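Local coordinates for taurine:2-oxoglutarate aminotransferase (PDB 6JIX), which probably transfers the amino group of taurine to 2-oxoglutarate, using pyridoxal 5'-phosphate as cofactor, at residues A372-K377 with R412-N417; R109-N114 with C310-S315. One frame throughout, in Å; residues are numbered along the deposited sequence.

Contact 1: A372-K377 with R412-N417; sequences ALTIVK and RETNIN
Leu373 and Ile416 form a hydrogen-bonded antiparallel pair, flanked by the non-hydrogen-bonded pairs Ala372 with Asn417 and Thr374 with Asn415. Leu373 N donates to Ile416 O at 2.9 Å, and Ile416 N returns the bond to Leu373 O at 3.1 Å. A third link, Ile375 N to Thr414 O at 3.0 Å, carries the pairing one residue ahead of strand 415-418; its donor sits almost straight ahead of the carbonyl, with a C=O...N angle of 175°. Weaker CA-H...O contacts fill in between these rungs, from Ala372 CA to Ile416 O and from Asn415 CA to Leu373 O.

Over 372-376 and 415-417 the N-to-C directions are 161° apart, nearly antiparallel. Both belong to a three-stranded antiparallel sheet in which 370-376 is the middle strand, between 361-367 and 415-418; it is probably part of the smaller C-terminal domain of a fold type I, class-III aminotransferase. A type II' turn from Arg412 to Asn415, closed by Asn415 N on Arg412 O, leads the chain into the last of these strands.

Among side-chain polar bonds, Thr414 OG1 donates to Ile375 O at 2.8 Å. The hydroxyl stands anti to its own backbone N (chi1 -154°), and it also accepts a hydrogen bond from Ala386 N, so it ties the turn to two other parts of the chain. Thr374 OG1 has its strongest partner in Arg365 of strand 361-367.

Apolar contacts lie on both faces. On one, the methyl groups Thr374 CG2 and Thr414 CG2 touch at 3.6 Å. On the other, beside Leu373, the branches of Ile375 and Ile416 meet at a slant, CG1 to CG1 at 3.8 Å and CD1 to CD1 at 3.9 Å. Met395 of helix 395-404 packs on both isoleucines, while Ile398 and Met399 pack on Ile416.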
loop_
_atom_site.group_PDB
_atom_site.type_symbol
_atom_site.label_atom_id
_atom_site.label_comp_id
_atom_site.label_asym_id
_atom_site.label_seq_id
_atom_site.Cartn_x
_atom_site.Cartn_y
_atom_site.Cartn_z
ATOM N N ALA A 372 -22.856 -8.126 -13.788
ATOM C CA ALA A 372 -22.832 -9.381 -13.048
ATOM C C ALA A 372 -24.152 -10.126 -13.223
ATOM O O ALA A 372 -25.209 -9.523 -13.436
ATOM C CB ALA A 372 -22.560 -9.148 -11.556
ATOM N N LEU A 373 -24.078 -11.447 -13.100
ATOM C CA LEU A 373 -25.242 -12.316 -13.091
ATOM C C LEU A 373 -25.399 -12.951 -11.713
ATOM O O LEU A 373 -24.417 -13.438 -11.128
ATOM C CB LEU A 373 -25.110 -13.403 -14.151
ATOM C CG LEU A 373 -24.967 -12.921 -15.598
ATOM C CD1 LEU A 373 -24.866 -14.121 -16.542
ATOM C CD2 LEU A 373 -26.100 -11.976 -16.007
ATOM N N THR A 374 -26.629 -12.941 -11.189
ATOM C CA THR A 374 -26.947 -13.707 -9.990
ATOM C C THR A 374 -27.349 -15.121 -10.396
ATOM O O THR A 374 -28.352 -15.316 -11.095
ATOM C CB THR A 374 -28.047 -13.046 -9.168
ATOM O OG1 THR A 374 -27.631 -11.729 -8.779
ATOM C CG2 THR A 374 -28.285 -13.872 -7.930
ATOM N N ILE A 375 -26.559 -16.099 -9.966
ATOM C CA ILE A 375 -26.784 -17.505 -10.281
ATOM C C ILE A 375 -27.634 -18.124 -9.175
ATOM O O ILE A 375 -27.350 -17.955 -7.981
ATOM C CB ILE A 375 -25.443 -18.242 -10.433
ATOM C CG1 ILE A 375 -24.549 -17.491 -11.418
ATOM C CG2 ILE A 375 -25.659 -19.661 -10.894
ATOM C CD1 ILE A 375 -25.224 -17.161 -12.733
ATOM N N VAL A 376 -28.673 -18.853 -9.567
ATOM C CA VAL A 376 -29.624 -19.415 -8.618
ATOM C C VAL A 376 -29.737 -20.918 -8.841
ATOM O O VAL A 376 -29.591 -21.410 -9.964
ATOM C CB VAL A 376 -31.010 -18.752 -8.743
ATOM C CG1 VAL A 376 -30.950 -17.277 -8.331
ATOM C CG2 VAL A 376 -31.528 -18.912 -10.160
ATOM N N LYS A 377 -29.986 -21.652 -7.748
ATOM C CA LYS A 377 -30.333 -23.066 -7.845
ATOM C C LYS A 377 -31.788 -23.266 -8.244
ATOM O O LYS A 377 -32.169 -24.382 -8.613
ATOM C CB LYS A 377 -30.076 -23.769 -6.500
ATOM C CG LYS A 377 -28.926 -24.782 -6.502
ATOM C CD LYS A 377 -29.125 -25.859 -5.435
ATOM C CE LYS A 377 -28.114 -27.000 -5.574
ATOM N NZ LYS A 377 -28.550 -28.090 -6.499
ATOM N N ARG A 412 -17.757 -13.300 -6.686
ATOM C CA ARG A 412 -17.860 -13.510 -5.250
ATOM C C ARG A 412 -19.269 -13.975 -4.940
ATOM O O ARG A 412 -20.205 -13.754 -5.716
ATOM C CB ARG A 412 -17.509 -12.244 -4.459
ATOM C CG ARG A 412 -15.991 -11.961 -4.449
ATOM C CD ARG A 412 -15.592 -11.002 -3.342
ATOM N NE ARG A 412 -15.834 -11.580 -2.026
ATOM C CZ ARG A 412 -14.926 -12.261 -1.340
ATOM N NH1 ARG A 412 -13.705 -12.442 -1.838
ATOM N NH2 ARG A 412 -15.242 -12.760 -0.159
ATOM N N GLU A 413 -19.414 -14.681 -3.826
ATOM C CA GLU A 413 -20.737 -15.105 -3.359
ATOM C C GLU A 413 -21.422 -15.899 -4.468
ATOM O O GLU A 413 -20.900 -16.959 -4.861
ATOM C CB GLU A 413 -21.501 -13.866 -2.880
ATOM C CG GLU A 413 -21.009 -13.274 -1.567
ATOM C CD GLU A 413 -20.317 -14.295 -0.672
ATOM O OE1 GLU A 413 -20.876 -15.400 -0.442
ATOM O OE2 GLU A 413 -19.207 -13.980 -0.193
ATOM N N THR A 414 -22.575 -15.463 -4.974
ATOM C CA THR A 414 -23.398 -16.215 -5.909
ATOM C C THR A 414 -23.371 -15.584 -7.298
ATOM O O THR A 414 -24.293 -15.802 -8.093
ATOM C CB THR A 414 -24.846 -16.325 -5.382
ATOM O OG1 THR A 414 -25.500 -17.484 -5.910
ATOM C CG2 THR A 414 -25.697 -15.113 -5.752
ATOM N N ASN A 415 -22.323 -14.806 -7.606
ATOM C CA ASN A 415 -22.281 -13.995 -8.816
ATOM C C ASN A 415 -21.149 -14.388 -9.742
ATOM O O ASN A 415 -20.103 -14.887 -9.317
ATOM C CB ASN A 415 -22.144 -12.516 -8.495
ATOM C CG ASN A 415 -23.150 -12.075 -7.486
ATOM O OD1 ASN A 415 -22.849 -11.971 -6.285
ATOM N ND2 ASN A 415 -24.380 -11.867 -7.942
ATOM N N ILE A 416 -21.392 -14.140 -11.023
ATOM C CA ILE A 416 -20.367 -14.103 -12.050
ATOM C C ILE A 416 -20.238 -12.658 -12.495
ATOM O O ILE A 416 -21.236 -12.015 -12.846
ATOM C CB ILE A 416 -20.700 -15.024 -13.235
ATOM C CG1 ILE A 416 -21.094 -16.416 -12.727
ATOM C CG2 ILE A 416 -19.494 -15.144 -14.120
ATOM C CD1 ILE A 416 -21.431 -17.407 -13.803
ATOM N N ASN A 417 -19.020 -12.137 -12.448
ATOM C CA ASN A 417 -18.769 -10.811 -12.983
ATOM C C ASN A 417 -18.511 -10.893 -14.474
ATOM O O ASN A 417 -17.949 -11.871 -14.977
ATOM C CB ASN A 417 -17.561 -10.157 -12.308
ATOM C CG ASN A 417 -17.749 -9.996 -10.816
ATOM O OD1 ASN A 417 -18.847 -9.678 -10.357
ATOM N ND2 ASN A 417 -16.676 -10.208 -10.047
#

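Contact 2: R109-N114 with C310-S315; sequences RVFFTN and CGLTYS. With PLP (pyridoxal-5'-phosphate), chain P; GLU (glutamic acid), chain O.
Ser315 and Phe112 meet where the end of strand 107-113 runs against an irregular loop; the nearest CA atoms are those of Thr113 and Ser315, 5.0 Å apart. A type I turn from Leu312 to Ser315, closed by Ser315 N on Leu312 O, shapes the loop. Ser315 OG, anti to its backbone N (chi1 176°), donates to Phe112 O at 2.6 Å, from 22° off the carbonyl plane.

The Phe111 ring reaches the loop with its CZ atom, 3.9 Å from Cys310 CB. Leu312, which also lines a glutamic acid pocket, spreads its two methyls: CD2 packs against Phe111, and CD1 lies 3.5 Å from Asn114 ND2. Asn114 and Leu312 pass each other in opposite directions, while Asn114 OD1 faces Tyr314 CB.

One water joins both segments to the cofactor, accepting from Asn114 ND2 (3.2 Å) and Tyr314 N (2.8 Å) and donating to PLP O1P (2.9 Å). An alanine in place of Asn114 would probably leave this water without one of its donors and open a gap beside Leu312 CD1. Thr313 grips the phosphate directly, its N 2.7 Å from PLP O3P and its OG1 bonded to the same oxygen. Gly116 N and Ala117 N of the second subunit bind the same PLP, probably at the phosphate too, which makes the contact part of a cofactor site built across the dimer interface.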
loop_
_atom_site.group_PDB
_atom_site.type_symbol
_atom_site.label_atom_id
_atom_site.label_comp_id
_atom_site.label_asym_id
_atom_site.label_seq_id
_atom_site.Cartn_x
_atom_site.Cartn_y
_atom_site.Cartn_z
ATOM N N ARG A 109 -7.484 18.950 -4.040
ATOM C CA ARG A 109 -6.207 18.264 -3.945
ATOM C C ARG A 109 -6.405 16.759 -4.103
ATOM O O ARG A 109 -7.526 16.245 -4.053
ATOM C CB ARG A 109 -5.506 18.588 -2.616
ATOM C CG ARG A 109 -5.397 20.065 -2.324
ATOM C CD ARG A 109 -4.651 20.335 -1.010
ATOM N NE ARG A 109 -4.337 21.754 -0.882
ATOM C CZ ARG A 109 -3.286 22.336 -1.449
ATOM N NH1 ARG A 109 -2.444 21.610 -2.163
ATOM N NH2 ARG A 109 -3.084 23.641 -1.316
ATOM N N VAL A 110 -5.291 16.064 -4.334
ATOM C CA VAL A 110 -5.256 14.609 -4.410
ATOM C C VAL A 110 -4.163 14.087 -3.474
ATOM O O VAL A 110 -3.029 14.590 -3.477
ATOM C CB VAL A 110 -5.020 14.129 -5.853
ATOM C CG1 VAL A 110 -4.782 12.636 -5.873
ATOM C CG2 VAL A 110 -6.204 14.508 -6.711
ATOM N N PHE A 111 -4.502 13.084 -2.668
ATOM C CA PHE A 111 -3.538 12.437 -1.784
ATOM C C PHE A 111 -3.190 11.073 -2.370
ATOM O O PHE A 111 -4.003 10.143 -2.310
ATOM C CB PHE A 111 -4.085 12.291 -0.366
ATOM C CG PHE A 111 -3.094 11.693 0.581
ATOM C CD1 PHE A 111 -1.987 12.423 0.995
ATOM C CD2 PHE A 111 -3.229 10.387 1.007
ATOM C CE1 PHE A 111 -1.058 11.881 1.850
ATOM C CE2 PHE A 111 -2.303 9.838 1.857
ATOM C CZ PHE A 111 -1.207 10.595 2.279
ATOM N N PHE A 112 -1.981 10.947 -2.920
ATOM C CA PHE A 112 -1.614 9.733 -3.633
ATOM C C PHE A 112 -1.153 8.649 -2.664
ATOM O O PHE A 112 -0.393 8.906 -1.722
ATOM C CB PHE A 112 -0.521 10.027 -4.664
ATOM C CG PHE A 112 -1.019 10.755 -5.889
ATOM C CD1 PHE A 112 -1.950 10.163 -6.736
ATOM C CD2 PHE A 112 -0.556 12.034 -6.194
ATOM C CE1 PHE A 112 -2.424 10.838 -7.857
ATOM C CE2 PHE A 112 -1.024 12.716 -7.309
ATOM C CZ PHE A 112 -1.968 12.117 -8.139
ATOM N N THR A 113 -1.593 7.423 -2.931
ATOM C CA THR A 113 -1.252 6.257 -2.131
ATOM C C THR A 113 -0.761 5.157 -3.059
ATOM O O THR A 113 -0.538 5.394 -4.245
ATOM C CB THR A 113 -2.462 5.766 -1.345
ATOM O OG1 THR A 113 -3.448 5.316 -2.280
ATOM C CG2 THR A 113 -3.043 6.891 -0.498
ATOM N N ASN A 114 -0.569 3.962 -2.534
ATOM C CA ASN A 114 -0.082 2.852 -3.334
ATOM C C ASN A 114 -1.183 1.996 -3.928
ATOM O O ASN A 114 -0.906 1.221 -4.851
ATOM C CB ASN A 114 0.852 1.980 -2.502
ATOM C CG ASN A 114 2.198 2.617 -2.337
ATOM O OD1 ASN A 114 2.641 3.340 -3.228
ATOM N ND2 ASN A 114 2.847 2.393 -1.191
ATOM N N CYS A 310 -0.968 12.289 7.786
ATOM C CA CYS A 310 -1.006 11.129 6.910
ATOM C C CYS A 310 0.228 11.158 6.036
ATOM O O CYS A 310 0.726 12.232 5.691
ATOM C CB CYS A 310 -2.224 11.132 5.986
ATOM S SG CYS A 310 -3.805 11.020 6.827
ATOM N N GLY A 311 0.688 9.982 5.635
ATOM C CA GLY A 311 1.881 9.909 4.813
ATOM C C GLY A 311 2.266 8.476 4.521
ATOM O O GLY A 311 1.831 7.537 5.193
ATOM N N LEU A 312 3.094 8.325 3.490
ATOM C CA LEU A 312 3.690 7.038 3.175
ATOM C C LEU A 312 4.905 7.286 2.298
ATOM O O LEU A 312 4.955 8.265 1.549
ATOM C CB LEU A 312 2.711 6.091 2.482
ATOM C CG LEU A 312 1.952 6.587 1.255
ATOM C CD1 LEU A 312 1.814 5.457 0.244
ATOM C CD2 LEU A 312 0.604 7.072 1.694
ATOM N N THR A 313 5.894 6.400 2.423
ATOM C CA THR A 313 7.157 6.581 1.719
ATOM C C THR A 313 6.931 6.877 0.235
ATOM O O THR A 313 7.525 7.807 -0.319
ATOM C CB THR A 313 8.042 5.339 1.908
ATOM O OG1 THR A 313 8.511 5.286 3.255
ATOM C CG2 THR A 313 9.247 5.373 0.987
ATOM N N TYR A 314 6.076 6.100 -0.428
ATOM C CA TYR A 314 5.966 6.171 -1.883
ATOM C C TYR A 314 4.837 7.088 -2.382
ATOM O O TYR A 314 4.529 7.058 -3.575
ATOM C CB TYR A 314 5.787 4.762 -2.473
ATOM C CG TYR A 314 6.991 3.838 -2.321
ATOM C CD1 TYR A 314 8.299 4.342 -2.238
ATOM C CD2 TYR A 314 6.820 2.454 -2.253
ATOM C CE1 TYR A 314 9.400 3.486 -2.089
ATOM C CE2 TYR A 314 7.907 1.595 -2.099
ATOM C CZ TYR A 314 9.197 2.111 -2.021
ATOM O OH TYR A 314 10.266 1.236 -1.893
ATOM N N SER A 315 4.220 7.904 -1.515
ATOM C CA SER A 315 3.102 8.765 -1.932
ATOM C C SER A 315 3.479 9.654 -3.114
ATOM O O SER A 315 4.515 10.321 -3.091
ATOM C CB SER A 315 2.636 9.640 -0.766
ATOM O OG SER A 315 1.623 10.538 -1.191
HETATM N N1 PLP P . 9.068 0.716 8.863
HETATM C C2 PLP P . 10.107 1.547 8.871
HETATM C C2A PLP P . 11.359 1.196 9.666
HETATM C C3 PLP P . 10.054 2.766 8.146
HETATM O O3 PLP P . 11.118 3.642 8.134
HETATM C C4 PLP P . 8.938 3.098 7.420
HETATM C C4A PLP P . 8.917 4.432 6.643
HETATM O O4A PLP P . 9.232 5.458 7.237
HETATM C C5 PLP P . 7.850 2.181 7.439
HETATM C C6 PLP P . 7.944 0.990 8.176
HETATM C C5A PLP P . 6.541 2.509 6.635
HETATM O O4P PLP P . 6.791 2.185 5.314
HETATM P P PLP P . 5.841 2.744 4.099
HETATM O O1P PLP P . 6.228 2.101 2.830
HETATM O O2P PLP P . 4.206 2.474 4.412
HETATM O O3P PLP P . 6.093 4.162 3.883
HETATM N N GLU O . 8.832 11.077 4.880
HETATM C CA GLU O . 7.461 11.540 4.689
HETATM C C GLU O . 6.495 10.385 4.335
HETATM O O GLU O . 5.846 10.447 3.243
HETATM C CB GLU O . 7.379 12.617 3.588
HETATM C CG GLU O . 7.978 13.957 4.033
HETATM C CD GLU O . 7.191 15.212 3.625
HETATM O OE1 GLU O . 6.159 15.107 2.920
HETATM O OE2 GLU O . 7.573 16.358 3.998
HETATM O OXT GLU O . 6.332 9.401 5.136
HETATM O O HOH W 1 5.015 3.724 0.696
#

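Both contacts are buried, yet they lie on opposite sides of the chain's centre, their own centres 35 Å apart, and have no segment or sheet in common. Contact 1 pairs two strands of the small antiparallel sheet through a regular backbone ladder, with helix 395-404 over one face; no other protein chain touches it. Contact 2 joins an edge strand, within this chain, of the seven-stranded mixed sheet to a loop, and just one direct hydrogen bond crosses it, supplemented by side-chain packing and a water. At the subunit interface, some of its polar groups bind the cofactor phosphate, whereas the polar bonds described for contact 1 stay within the protein.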